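Local coordinates for anti-restriction endonuclease (Enterobacteria phage T4, PDB 3WX4), which mimics DNA to block DNA binding by the bacterial histone-like protein H-NS and strongly inhibits the host McrA restriction endonuclease, at residues E38-H41 / L42-D46. Sequence-based numbering, arbitrary orientation.
Sequences EELH and LENND
Leu42 N and Glu43 N donate to Glu38 O and Glu39 O at 2.9 Å and 3.0 Å, i to i+4 bonds in the final part of helix 26-43. By Asn44 the backbone is extended, and it runs on toward strand 47-51. The side chain of Asn44 turns back to the helix: with CG beside its own backbone N (chi1 -63°), its ND2 makes a 3.0 Å hydrogen bond to Leu40 O, in the carbonyl plane on a lone pair, with an N-H...O angle of 157° and the oxygen almost in the amide plane. Tyr81 OH of helix 71-84 is a second, weak partner of ND2. The bond to Leu40 O ties the start of this helix-to-strand connection to the carbonyl one turn back. The carboxylates of Glu39 and Glu43 come within 5.0 Å (OE2 to OE1), two like charges that probably contribute to the acidic character expected of a DNA mimic. Buried Leu40 packs against both Phe47 and Ile49 of strand 47-51 and Ile78 of helix 71-84, and its methyl CD2 passes 4.1 Å from Asn44 ND2. On the exposed side, Glu38 and Leu42 run alongside each other, CG to CD1 4.0 Å.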
# COMPACT_ATOMS: atom_id res chain seq x y z
N GLU A 38 -10.50 -1.25 5.32
CA GLU A 38 -9.71 -0.77 6.44
C GLU A 38 -8.93 -1.92 7.09
O GLU A 38 -7.73 -1.78 7.39
CB GLU A 38 -10.62 -0.12 7.47
CG GLU A 38 -9.87 0.36 8.69
CD GLU A 38 -10.82 1.06 9.61
OE1 GLU A 38 -11.42 2.07 9.17
OE2 GLU A 38 -10.99 0.56 10.75
N GLU A 39 -9.61 -3.05 7.31
CA GLU A 39 -8.97 -4.19 7.94
C GLU A 39 -7.89 -4.79 7.06
O GLU A 39 -6.86 -5.22 7.60
CB GLU A 39 -9.98 -5.29 8.35
CG GLU A 39 -10.73 -4.92 9.64
CD GLU A 39 -11.63 -6.05 10.20
OE1 GLU A 39 -12.31 -5.79 11.25
OE2 GLU A 39 -11.67 -7.17 9.59
N LEU A 40 -8.09 -4.84 5.75
CA LEU A 40 -7.06 -5.38 4.87
C LEU A 40 -5.81 -4.51 4.95
O LEU A 40 -4.68 -5.01 4.94
CB LEU A 40 -7.54 -5.48 3.42
CG LEU A 40 -8.56 -6.62 3.16
CD1 LEU A 40 -9.25 -6.41 1.79
CD2 LEU A 40 -7.84 -8.03 3.20
N HIS A 41 -6.00 -3.20 5.03
CA HIS A 41 -4.86 -2.31 5.14
C HIS A 41 -4.20 -2.39 6.51
O HIS A 41 -2.98 -2.25 6.63
CB HIS A 41 -5.28 -0.86 4.87
CG HIS A 41 -5.45 -0.57 3.42
ND1 HIS A 41 -6.30 0.41 2.94
CD2 HIS A 41 -4.86 -1.12 2.33
CE1 HIS A 41 -6.22 0.45 1.62
NE2 HIS A 41 -5.35 -0.47 1.23
N LEU A 42 -4.98 -2.63 7.55
CA LEU A 42 -4.36 -2.66 8.86
C LEU A 42 -3.54 -3.92 9.08
O LEU A 42 -2.49 -3.87 9.71
CB LEU A 42 -5.41 -2.49 9.97
CG LEU A 42 -5.98 -1.06 10.13
CD1 LEU A 42 -7.10 -1.04 11.18
CD2 LEU A 42 -4.87 -0.07 10.56
N GLU A 43 -3.97 -5.01 8.48
CA GLU A 43 -3.32 -6.32 8.66
C GLU A 43 -2.43 -6.81 7.56
O GLU A 43 -1.92 -7.93 7.61
CB GLU A 43 -4.41 -7.32 8.92
CG GLU A 43 -5.43 -6.63 9.78
CD GLU A 43 -5.91 -7.47 10.90
OE1 GLU A 43 -6.91 -8.20 10.66
OE2 GLU A 43 -5.28 -7.39 12.00
N ASN A 44 -2.22 -5.98 6.55
CA ASN A 44 -1.40 -6.43 5.45
C ASN A 44 -0.63 -5.25 4.97
O ASN A 44 -1.22 -4.19 4.71
CB ASN A 44 -2.29 -6.96 4.33
CG ASN A 44 -3.07 -8.16 4.75
OD1 ASN A 44 -2.57 -9.30 4.67
ND2 ASN A 44 -4.31 -7.93 5.22
N ASN A 45 0.67 -5.42 4.81
CA ASN A 45 1.48 -4.29 4.40
C ASN A 45 2.01 -4.38 3.00
O ASN A 45 2.72 -3.48 2.60
CB ASN A 45 2.66 -4.12 5.36
CG ASN A 45 3.47 -5.41 5.48
OD1 ASN A 45 3.71 -6.11 4.46
ND2 ASN A 45 3.90 -5.73 6.71
N ASP A 46 1.64 -5.42 2.26
CA ASP A 46 2.16 -5.63 0.91
C ASP A 46 1.23 -5.42 -0.30
O ASP A 46 1.48 -5.92 -1.41
CB ASP A 46 2.79 -7.05 0.84
CG ASP A 46 1.87 -8.14 1.42
OD1 ASP A 46 0.68 -7.83 1.73
OD2 ASP A 46 2.32 -9.31 1.56